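Local coordinates for photosystem II assembly protein Ycf48 (Thermosynechococcus elongatus, PDB 5OJ5), which binds the C-terminal prepropeptide of D1 and probably assists early photosystem II assembly and the replacement of photodamaged D1, at residues Y44-T55 and K332-D341; L177-L188 and S207-W216. All coordinates share one frame; numbering follows the deposited sequence.

Contact 1: Y44-T55 and K332-D341; sequences YNPWEAIQLPTT and KGILLRYVTD
Glu48 and Arg337 face each other as a hydrogen-bonded antiparallel pair and add a salt bridge over the sheet. Their side chains run side by side, yet carboxylate and guanidinium planes stand 80° apart: Glu48 OE1 lies in the guanidinium plane but is met from above its own carboxylate plane, 2.7 Å from Arg337 NE, with a weak second bond from Arg337 NH2. The bend at chi3 of Arg337 (80°) turns the guanidinium back over Val339 CG2. Backbone bonds run from Val339 N to Pro46 O at one end to Leu52 N and Gly333 O (2.8 Å) at the other. This is the velcro closure of a seven-bladed beta-propeller: N-terminal strand 47-51 becomes the outermost strand of the blade that otherwise holds 317-320, 325-329 and 334-338. At the strand end, Gln51 NE2 meets a lone pair of Lys332 O at 3.1 Å, nearly straight at 175°. Beyond the strands, Tyr44 OH donates to Val339 O at 2.8 Å from above the carbonyl plane. Aromatic contacts gather at the Tyr44 end. The edge of the Tyr338 ring points at the face of Trp47, centroids 5.3 Å apart, a T-shaped pair; Pro46 CB abuts Tyr338 CE1, and Asp341 CB sits over one Tyr44 face.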
loop_
_atom_site.group_PDB
_atom_site.type_symbol
_atom_site.label_atom_id
_atom_site.label_comp_id
_atom_site.label_asym_id
_atom_site.label_seq_id
_atom_site.Cartn_x
_atom_site.Cartn_y
_atom_site.Cartn_z
ATOM N N TYR A 44 -4.460 -23.076 -8.578
ATOM C CA TYR A 44 -3.358 -23.185 -7.627
ATOM C C TYR A 44 -3.440 -22.000 -6.681
ATOM O O TYR A 44 -3.672 -20.876 -7.119
ATOM C CB TYR A 44 -1.987 -23.149 -8.326
ATOM C CG TYR A 44 -0.770 -23.019 -7.362
ATOM C CD1 TYR A 44 -0.400 -24.042 -6.478
ATOM C CD2 TYR A 44 -0.029 -21.842 -7.302
ATOM C CE1 TYR A 44 0.693 -23.904 -5.614
ATOM C CE2 TYR A 44 1.060 -21.697 -6.437
ATOM C CZ TYR A 44 1.392 -22.716 -5.591
ATOM O OH TYR A 44 2.466 -22.586 -4.725
ATOM N N ASN A 45 -3.274 -22.261 -5.393
ATOM C CA ASN A 45 -3.238 -21.196 -4.409
ATOM C C ASN A 45 -1.785 -20.944 -4.022
ATOM O O ASN A 45 -1.196 -21.774 -3.308
ATOM C CB ASN A 45 -4.012 -21.596 -3.171
ATOM C CG ASN A 45 -3.725 -20.611 -2.036
ATOM O OD1 ASN A 45 -3.574 -19.395 -2.274
ATOM N ND2 ASN A 45 -3.549 -21.115 -0.833
ATOM N N PRO A 46 -1.183 -19.813 -4.410
ATOM C CA PRO A 46 0.210 -19.538 -4.077
ATOM C C PRO A 46 0.370 -18.888 -2.714
ATOM O O PRO A 46 1.492 -18.629 -2.283
ATOM C CB PRO A 46 0.625 -18.556 -5.180
ATOM C CG PRO A 46 -0.636 -17.793 -5.488
ATOM C CD PRO A 46 -1.747 -18.791 -5.321
ATOM N N TRP A 47 -0.693 -18.616 -1.997
ATOM C CA TRP A 47 -0.604 -17.802 -0.794
ATOM C C TRP A 47 -0.601 -18.671 0.448
ATOM O O TRP A 47 -1.544 -19.424 0.694
ATOM C CB TRP A 47 -1.753 -16.808 -0.760
ATOM C CG TRP A 47 -1.694 -15.808 -1.868
ATOM C CD1 TRP A 47 -2.452 -15.792 -3.010
ATOM C CD2 TRP A 47 -0.824 -14.684 -1.969
ATOM N NE1 TRP A 47 -2.117 -14.737 -3.803
ATOM C CE2 TRP A 47 -1.119 -14.032 -3.195
ATOM C CE3 TRP A 47 0.156 -14.134 -1.126
ATOM C CZ2 TRP A 47 -0.465 -12.856 -3.590
ATOM C CZ3 TRP A 47 0.798 -12.969 -1.517
ATOM C CH2 TRP A 47 0.475 -12.338 -2.743
ATOM N N GLU A 48 0.431 -18.546 1.240
ATOM C CA GLU A 48 0.497 -19.245 2.519
ATOM C C GLU A 48 0.200 -18.275 3.657
ATOM O O GLU A 48 0.784 -17.199 3.732
ATOM C CB GLU A 48 1.863 -19.883 2.678
ATOM C CG GLU A 48 3.066 -19.040 2.907
ATOM C CD GLU A 48 4.219 -19.858 3.495
ATOM O OE1 GLU A 48 5.114 -19.238 4.120
ATOM O OE2 GLU A 48 4.231 -21.120 3.352
ATOM N N ALA A 49 -0.682 -18.643 4.559
ATOM C CA ALA A 49 -1.044 -17.798 5.682
ATOM C C ALA A 49 -0.005 -17.933 6.789
ATOM O O ALA A 49 0.411 -19.033 7.133
ATOM C CB ALA A 49 -2.423 -18.150 6.231
ATOM N N ILE A 50 0.434 -16.810 7.308
ATOM C CA ILE A 50 1.380 -16.688 8.418
ATOM C C ILE A 50 0.686 -15.880 9.501
ATOM O O ILE A 50 0.049 -14.854 9.236
ATOM C CB ILE A 50 2.672 -15.970 7.949
ATOM C CG1 ILE A 50 3.448 -16.845 6.946
ATOM C CG2 ILE A 50 3.562 -15.600 9.165
ATOM C CD1 ILE A 50 4.596 -16.154 6.272
ATOM N N GLN A 51 0.843 -16.329 10.740
ATOM C CA GLN A 51 0.472 -15.513 11.883
ATOM C C GLN A 51 1.728 -14.864 12.444
ATOM O O GLN A 51 2.616 -15.555 12.948
ATOM C CB GLN A 51 -0.213 -16.373 12.946
ATOM C CG GLN A 51 -0.528 -15.568 14.224
ATOM C CD GLN A 51 -1.590 -14.510 13.978
ATOM O OE1 GLN A 51 -2.677 -14.800 13.444
ATOM N NE2 GLN A 51 -1.308 -13.286 14.404
ATOM N N LEU A 52 1.812 -13.542 12.358
ATOM C CA LEU A 52 2.921 -12.842 12.970
ATOM C C LEU A 52 2.798 -12.913 14.488
ATOM O O LEU A 52 1.707 -13.112 15.037
ATOM C CB LEU A 52 2.871 -11.385 12.552
ATOM C CG LEU A 52 3.134 -11.164 11.051
ATOM C CD1 LEU A 52 2.802 -9.695 10.696
ATOM C CD2 LEU A 52 4.560 -11.488 10.690
ATOM N N PRO A 53 3.896 -12.659 15.208
ATOM C CA PRO A 53 3.865 -12.667 16.688
ATOM C C PRO A 53 3.339 -11.341 17.239
ATOM O O PRO A 53 4.014 -10.639 18.007
ATOM C CB PRO A 53 5.332 -12.934 17.034
ATOM C CG PRO A 53 6.088 -12.322 15.923
ATOM C CD PRO A 53 5.279 -12.626 14.686
ATOM N N THR A 54 2.113 -11.011 16.842
ATOM C CA THR A 54 1.395 -9.819 17.252
ATOM C C THR A 54 -0.062 -10.012 16.882
ATOM O O THR A 54 -0.380 -10.823 16.012
ATOM C CB THR A 54 1.925 -8.549 16.576
ATOM O OG1 THR A 54 1.280 -7.427 17.185
ATOM C CG2 THR A 54 1.641 -8.525 15.061
ATOM N N THR A 55 -0.946 -9.217 17.494
ATOM C CA THR A 55 -2.301 -9.061 16.975
ATOM C C THR A 55 -2.545 -7.645 16.487
ATOM O O THR A 55 -3.687 -7.315 16.133
ATOM C CB THR A 55 -3.375 -9.473 17.991
ATOM O OG1 THR A 55 -3.342 -8.562 19.099
ATOM C CG2 THR A 55 -3.159 -10.894 18.469
ATOM N N LYS A 332 -5.032 -8.257 12.428
ATOM C CA LYS A 332 -4.663 -8.993 13.622
ATOM C C LYS A 332 -3.408 -9.832 13.429
ATOM O O LYS A 332 -3.303 -10.961 13.918
ATOM C CB LYS A 332 -5.822 -9.839 14.150
ATOM C CG LYS A 332 -6.070 -11.268 13.590
ATOM C CD LYS A 332 -7.374 -11.935 14.029
ATOM C CE LYS A 332 -7.523 -13.147 13.187
ATOM N NZ LYS A 332 -7.547 -14.185 14.197
ATOM N N GLY A 333 -2.435 -9.290 12.719
ATOM C CA GLY A 333 -1.179 -9.984 12.535
ATOM C C GLY A 333 -1.148 -11.043 11.462
ATOM O O GLY A 333 -0.133 -11.741 11.323
ATOM N N ILE A 334 -2.212 -11.186 10.703
ATOM C CA ILE A 334 -2.242 -12.155 9.620
ATOM C C ILE A 334 -1.547 -11.577 8.394
ATOM O O ILE A 334 -1.778 -10.417 8.003
ATOM C CB ILE A 334 -3.691 -12.521 9.291
ATOM C CG1 ILE A 334 -4.303 -13.288 10.492
ATOM C CG2 ILE A 334 -3.766 -13.321 7.962
ATOM C CD1 ILE A 334 -5.777 -13.495 10.398
ATOM N N LEU A 335 -0.680 -12.395 7.804
ATOM C CA LEU A 335 0.014 -12.132 6.564
ATOM C C LEU A 335 -0.279 -13.282 5.601
ATOM O O LEU A 335 -0.302 -14.410 6.038
ATOM C CB LEU A 335 1.484 -12.114 7.026
ATOM C CG LEU A 335 2.488 -11.601 6.027
ATOM C CD1 LEU A 335 2.152 -10.183 5.586
ATOM C CD2 LEU A 335 3.872 -11.638 6.683
ATOM N N LEU A 336 -0.418 -13.016 4.315
ATOM C CA LEU A 336 -0.248 -14.082 3.331
ATOM C C LEU A 336 1.069 -13.855 2.621
ATOM O O LEU A 336 1.416 -12.703 2.303
ATOM C CB LEU A 336 -1.364 -14.090 2.293
ATOM C CG LEU A 336 -2.796 -14.066 2.825
ATOM C CD1 LEU A 336 -3.784 -14.059 1.632
ATOM C CD2 LEU A 336 -3.041 -15.167 3.781
ATOM N N ARG A 337 1.795 -14.932 2.337
ATOM C CA ARG A 337 3.092 -14.886 1.660
ATOM C C ARG A 337 3.003 -15.673 0.351
ATOM O O ARG A 337 2.497 -16.797 0.322
ATOM C CB ARG A 337 4.189 -15.486 2.540
ATOM C CG ARG A 337 5.573 -15.433 1.894
ATOM C CD ARG A 337 6.631 -15.922 2.878
ATOM N NE ARG A 337 6.652 -17.370 2.919
ATOM C CZ ARG A 337 7.394 -18.140 2.118
ATOM N NH1 ARG A 337 8.177 -17.623 1.197
ATOM N NH2 ARG A 337 7.320 -19.444 2.218
ATOM N N TYR A 338 3.505 -15.075 -0.722
ATOM C CA TYR A 338 3.458 -15.696 -2.057
ATOM C C TYR A 338 4.519 -16.786 -2.152
ATOM O O TYR A 338 5.689 -16.536 -1.864
ATOM C CB TYR A 338 3.715 -14.631 -3.129
ATOM C CG TYR A 338 3.505 -15.168 -4.514
ATOM C CD1 TYR A 338 2.258 -15.121 -5.096
ATOM C CD2 TYR A 338 4.548 -15.751 -5.232
ATOM C CE1 TYR A 338 2.027 -15.653 -6.360
ATOM C CE2 TYR A 338 4.324 -16.281 -6.508
ATOM C CZ TYR A 338 3.061 -16.219 -7.045
ATOM O OH TYR A 338 2.835 -16.757 -8.295
ATOM N N VAL A 339 4.112 -17.975 -2.581
ATOM C CA VAL A 339 4.994 -19.125 -2.747
ATOM C C VAL A 339 4.840 -19.630 -4.187
ATOM O O VAL A 339 3.769 -20.139 -4.573
ATOM C CB VAL A 339 4.654 -20.235 -1.746
ATOM C CG1 VAL A 339 5.570 -21.430 -1.979
ATOM C CG2 VAL A 339 4.779 -19.712 -0.313
ATOM N N THR A 340 5.883 -19.470 -4.990
ATOM C CA THR A 340 5.835 -19.937 -6.375
ATOM C C THR A 340 5.520 -21.430 -6.437
ATOM O O THR A 340 6.050 -22.225 -5.656
ATOM C CB THR A 340 7.200 -19.697 -7.009
ATOM O OG1 THR A 340 7.544 -18.316 -6.856
ATOM C CG2 THR A 340 7.198 -20.060 -8.494
ATOM N N ASP A 341 4.673 -21.814 -7.395
ATOM C CA ASP A 341 4.373 -23.224 -7.678
ATOM C C ASP A 341 5.621 -23.920 -8.237
ATOM O O ASP A 341 6.077 -23.574 -9.324
ATOM C CB ASP A 341 3.218 -23.321 -8.699
ATOM C CG ASP A 341 2.667 -24.735 -8.859
ATOM O OD1 ASP A 341 3.246 -25.686 -8.289
ATOM O OD2 ASP A 341 1.633 -24.894 -9.554
#

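Contact 2: L177-L188 and S207-W216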
loop_
_atom_site.group_PDB
_atom_site.type_symbol
_atom_site.label_atom_id
_atom_site.label_comp_id
_atom_site.label_asym_id
_atom_site.label_seq_id
_atom_site.Cartn_x
_atom_site.Cartn_y
_atom_site.Cartn_z
ATOM N N LEU A 177 7.072 20.858 -1.904
ATOM C CA LEU A 177 6.670 20.754 -3.293
ATOM C C LEU A 177 5.214 21.106 -3.475
ATOM O O LEU A 177 4.873 21.760 -4.464
ATOM C CB LEU A 177 6.916 19.349 -3.838
ATOM C CG LEU A 177 8.338 18.845 -3.677
ATOM C CD1 LEU A 177 8.415 17.456 -4.263
ATOM C CD2 LEU A 177 9.333 19.766 -4.266
ATOM N N VAL A 178 4.365 20.707 -2.527
ATOM C CA VAL A 178 2.946 21.047 -2.548
ATOM C C VAL A 178 2.566 21.422 -1.130
ATOM O O VAL A 178 2.727 20.614 -0.209
ATOM C CB VAL A 178 2.059 19.876 -3.027
ATOM C CG1 VAL A 178 0.568 20.211 -2.876
ATOM C CG2 VAL A 178 2.383 19.505 -4.466
ATOM N N GLN A 179 2.029 22.640 -0.953
ATOM C CA GLN A 179 1.528 23.088 0.341
ATOM C C GLN A 179 0.031 23.294 0.343
ATOM O O GLN A 179 -0.537 23.590 1.404
ATOM C CB GLN A 179 2.178 24.425 0.723
ATOM C CG GLN A 179 3.649 24.270 0.936
ATOM C CD GLN A 179 4.298 25.506 1.496
ATOM O OE1 GLN A 179 4.173 25.788 2.674
ATOM N NE2 GLN A 179 5.025 26.226 0.655
ATOM N N GLU A 180 -0.645 23.108 -0.788
ATOM C CA GLU A 180 -2.101 23.315 -0.854
ATOM C C GLU A 180 -2.754 22.001 -0.462
ATOM O O GLU A 180 -2.793 21.044 -1.252
ATOM C CB GLU A 180 -2.492 23.735 -2.271
ATOM C CG GLU A 180 -1.905 25.022 -2.707
ATOM C CD GLU A 180 -0.920 24.845 -3.826
ATOM O OE1 GLU A 180 -1.016 25.634 -4.803
ATOM O OE2 GLU A 180 -0.037 23.939 -3.695
ATOM N N ALA A 181 -3.207 21.923 0.781
ATOM C CA ALA A 181 -3.794 20.693 1.311
ATOM C C ALA A 181 -5.129 20.383 0.646
ATOM O O ALA A 181 -5.888 21.293 0.293
ATOM C CB ALA A 181 -3.988 20.875 2.819
ATOM N N ILE A 182 -5.456 19.088 0.575
ATOM C CA ILE A 182 -6.634 18.561 -0.124
ATOM C C ILE A 182 -7.574 17.734 0.752
ATOM O O ILE A 182 -8.375 16.924 0.216
ATOM C CB ILE A 182 -6.239 17.754 -1.368
ATOM C CG1 ILE A 182 -5.362 16.543 -1.001
ATOM C CG2 ILE A 182 -5.565 18.660 -2.368
ATOM C CD1 ILE A 182 -5.185 15.548 -2.176
ATOM N N GLY A 183 -7.545 17.913 2.052
ATOM C CA GLY A 183 -8.390 17.095 2.920
ATOM C C GLY A 183 -7.796 15.720 3.101
ATOM O O GLY A 183 -6.774 15.356 2.491
ATOM N N VAL A 184 -8.363 14.969 4.033
ATOM C CA VAL A 184 -7.767 13.687 4.417
ATOM C C VAL A 184 -8.013 12.668 3.338
ATOM O O VAL A 184 -9.138 12.286 3.081
ATOM C CB VAL A 184 -8.304 13.231 5.786
ATOM C CG1 VAL A 184 -7.642 11.917 6.176
ATOM C CG2 VAL A 184 -8.024 14.281 6.897
ATOM N N MET A 185 -6.969 12.182 2.731
ATOM C CA MET A 185 -7.096 11.251 1.614
ATOM C C MET A 185 -7.584 9.900 2.100
ATOM O O MET A 185 -7.106 9.367 3.093
ATOM C CB MET A 185 -5.688 11.083 1.007
ATOM C CG MET A 185 -5.058 12.368 0.479
ATOM S SD MET A 185 -3.395 12.238 -0.109
ATOM C CE MET A 185 -2.560 11.679 1.336
ATOM N N ARG A 186 -8.514 9.306 1.363
ATOM C CA ARG A 186 -8.994 7.964 1.634
ATOM C C ARG A 186 -7.957 6.897 1.259
ATOM O O ARG A 186 -7.891 5.832 1.880
ATOM C CB ARG A 186 -10.293 7.738 0.826
ATOM C CG ARG A 186 -11.006 6.461 1.132
ATOM C CD ARG A 186 -12.255 6.378 0.317
ATOM N NE ARG A 186 -13.168 5.370 0.808
ATOM C CZ ARG A 186 -14.225 5.565 1.603
ATOM N NH1 ARG A 186 -14.595 6.760 2.085
ATOM N NH2 ARG A 186 -14.945 4.500 1.943
ATOM N N ASN A 187 -7.148 7.158 0.245
ATOM C CA ASN A 187 -6.133 6.230 -0.231
ATOM C C ASN A 187 -5.170 7.046 -1.071
ATOM O O ASN A 187 -5.536 8.104 -1.597
ATOM C CB ASN A 187 -6.735 5.047 -1.018
ATOM C CG ASN A 187 -6.954 3.823 -0.162
ATOM O OD1 ASN A 187 -6.061 3.416 0.578
ATOM N ND2 ASN A 187 -8.116 3.193 -0.284
ATOM N N LEU A 188 -3.945 6.532 -1.198
ATOM C CA LEU A 188 -2.854 7.196 -1.888
ATOM C C LEU A 188 -1.969 6.127 -2.496
ATOM O O LEU A 188 -1.581 5.193 -1.795
ATOM C CB LEU A 188 -2.051 8.019 -0.864
ATOM C CG LEU A 188 -0.788 8.700 -1.357
ATOM C CD1 LEU A 188 -1.071 9.760 -2.403
ATOM C CD2 LEU A 188 -0.019 9.305 -0.182
ATOM N N SER A 207 -7.638 12.913 -7.094
ATOM C CA SER A 207 -6.675 13.935 -7.463
ATOM C C SER A 207 -5.376 13.263 -7.896
ATOM O O SER A 207 -5.024 12.189 -7.403
ATOM C CB SER A 207 -6.388 14.904 -6.338
ATOM O OG SER A 207 -7.610 15.525 -5.918
ATOM N N THR A 208 -4.651 13.912 -8.803
ATOM C CA THR A 208 -3.343 13.440 -9.239
ATOM C C THR A 208 -2.289 14.525 -9.067
ATOM O O THR A 208 -2.588 15.725 -9.104
ATOM C CB THR A 208 -3.366 12.953 -10.698
ATOM O OG1 THR A 208 -3.799 14.021 -11.547
ATOM C CG2 THR A 208 -4.285 11.750 -10.900
ATOM N N TRP A 209 -1.046 14.081 -8.912
ATOM C CA TRP A 209 0.078 15.015 -8.852
ATOM C C TRP A 209 1.265 14.379 -9.526
ATOM O O TRP A 209 1.502 13.191 -9.371
ATOM C CB TRP A 209 0.431 15.359 -7.397
ATOM C CG TRP A 209 1.631 16.285 -7.313
ATOM C CD1 TRP A 209 1.619 17.627 -7.431
ATOM C CD2 TRP A 209 3.004 15.889 -7.149
ATOM N NE1 TRP A 209 2.922 18.111 -7.316
ATOM C CE2 TRP A 209 3.771 17.060 -7.119
ATOM C CE3 TRP A 209 3.636 14.660 -6.995
ATOM C CZ2 TRP A 209 5.168 17.035 -6.958
ATOM C CZ3 TRP A 209 5.018 14.639 -6.834
ATOM C CH2 TRP A 209 5.743 15.815 -6.805
ATOM N N GLU A 210 2.044 15.186 -10.236
ATOM C CA GLU A 210 3.332 14.731 -10.735
ATOM C C GLU A 210 4.347 15.830 -10.524
ATOM O O GLU A 210 3.994 17.007 -10.457
ATOM C CB GLU A 210 3.318 14.340 -12.209
ATOM C CG GLU A 210 2.930 15.398 -13.118
ATOM C CD GLU A 210 3.009 14.887 -14.544
ATOM O OE1 GLU A 210 4.121 14.554 -15.029
ATOM O OE2 GLU A 210 1.943 14.778 -15.161
ATOM N N PRO A 211 5.635 15.465 -10.457
ATOM C CA PRO A 211 6.698 16.447 -10.251
ATOM C C PRO A 211 6.562 17.579 -11.238
ATOM O O PRO A 211 6.282 17.364 -12.429
ATOM C CB PRO A 211 7.964 15.632 -10.505
ATOM C CG PRO A 211 7.599 14.282 -10.024
ATOM C CD PRO A 211 6.132 14.090 -10.347
ATOM N N GLY A 212 6.780 18.788 -10.741
ATOM C CA GLY A 212 6.618 19.972 -11.512
ATOM C C GLY A 212 5.318 20.686 -11.256
ATOM O O GLY A 212 5.245 21.900 -11.420
ATOM N N GLN A 213 4.281 19.949 -10.862
ATOM C CA GLN A 213 3.003 20.569 -10.558
ATOM C C GLN A 213 3.098 21.242 -9.191
ATOM O O GLN A 213 3.726 20.716 -8.266
ATOM C CB GLN A 213 1.933 19.482 -10.472
ATOM C CG GLN A 213 0.987 19.269 -11.615
ATOM C CD GLN A 213 0.084 18.028 -11.308
ATOM O OE1 GLN A 213 0.424 16.948 -11.704
ATOM N NE2 GLN A 213 -1.053 18.195 -10.562
ATOM N N THR A 214 2.439 22.379 -9.033
ATOM C CA THR A 214 2.476 23.013 -7.723
ATOM C C THR A 214 1.284 22.688 -6.838
ATOM O O THR A 214 1.269 23.112 -5.684
ATOM C CB THR A 214 2.637 24.526 -7.829
ATOM O OG1 THR A 214 1.489 25.074 -8.486
ATOM C CG2 THR A 214 3.884 24.870 -8.589
ATOM N N ALA A 215 0.306 21.945 -7.342
ATOM C CA ALA A 215 -0.873 21.579 -6.583
ATOM C C ALA A 215 -1.392 20.284 -7.181
ATOM O O ALA A 215 -1.097 19.961 -8.332
ATOM C CB ALA A 215 -1.959 22.662 -6.692
ATOM N N TRP A 216 -2.193 19.577 -6.410
ATOM C CA TRP A 216 -2.916 18.421 -6.945
ATOM C C TRP A 216 -3.939 18.883 -7.981
ATOM O O TRP A 216 -4.513 19.971 -7.878
ATOM C CB TRP A 216 -3.679 17.737 -5.798
ATOM C CG TRP A 216 -2.780 17.041 -4.799
ATOM C CD1 TRP A 216 -2.201 17.608 -3.714
ATOM C CD2 TRP A 216 -2.397 15.682 -4.799
ATOM N NE1 TRP A 216 -1.478 16.671 -3.016
ATOM C CE2 TRP A 216 -1.584 15.478 -3.670
ATOM C CE3 TRP A 216 -2.689 14.594 -5.617
ATOM C CZ2 TRP A 216 -1.077 14.222 -3.342
ATOM C CZ3 TRP A 216 -2.141 13.337 -5.292
ATOM C CH2 TRP A 216 -1.366 13.172 -4.166
HETATM O O HOH W 1 5.896 21.442 -6.953
HETATM O O HOH W 2 3.800 24.566 -4.863
HETATM O O HOH W 3 -3.202 20.833 -4.011
#
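Leu177 CD1 rests against Trp209 CH2 at 4.0 Å, where the last strand of one propeller blade gives way to the loop that enters the next; residues 207-216 belong to that next blade and to the experimentally defined Arg-rich patch. Leu177 and Val178 form a classic beta bulge opposite Ile164. Leu177 O accepts from two waters, which bridge it to Gln213 O and Thr214 O, so backbone oxygens that cannot bond each other are tied through solvent. Val178 forks between two indoles: CG2 lies beside Trp209 NE1 at 3.2 Å, and CG1, anti to the backbone N (chi1 173°), approaches Trp216 CD1. Glu180 bends at chi2 to bring OE2 within 2.5 Å of Thr214 O, close enough that the acid is probably protonated, while OE1 brushes Ala215 CB; a third water donates to Glu180 O and accepts from Trp216 N at 2.9 Å. Ile182 lays CD1 squarely over the five-membered ring of Trp216, 3.7 Å from its centroid and 4° off the normal, a CH-pi contact; Trp209 CB backs the opposite face. The indole NE1 bonds to Gly162 O, which, with the groups over both faces, helps to hold the ring's rotation. Met185 SD comes obliquely to the six-membered ring as a Met-aromatic contact, and Leu188 CD1 meets the ring edge at Trp216 CH2, 3.9 Å away.

In the fold
From the N terminus the chain first lays down 44-55, whose partner 332-341 arrives 277 residues later; contact 1 thus closes nearly the whole modelled chain into a ring. Between them the blades follow in order, each four-stranded sheet built largely from consecutive strands. Contact 2 falls wholly within this span and closes a far shorter loop, 19 residues from 188 to 207; the two loops nest and do not cross. Contact 1 joins the chain ends in one blade, whereas contact 2 packs the end of the 144-178 blade, the connection and the start of strand 187-190 against strand 205-209 and the turn after it. Their centres lie 34 Å apart, on opposite sides of the chain's centre, without touching.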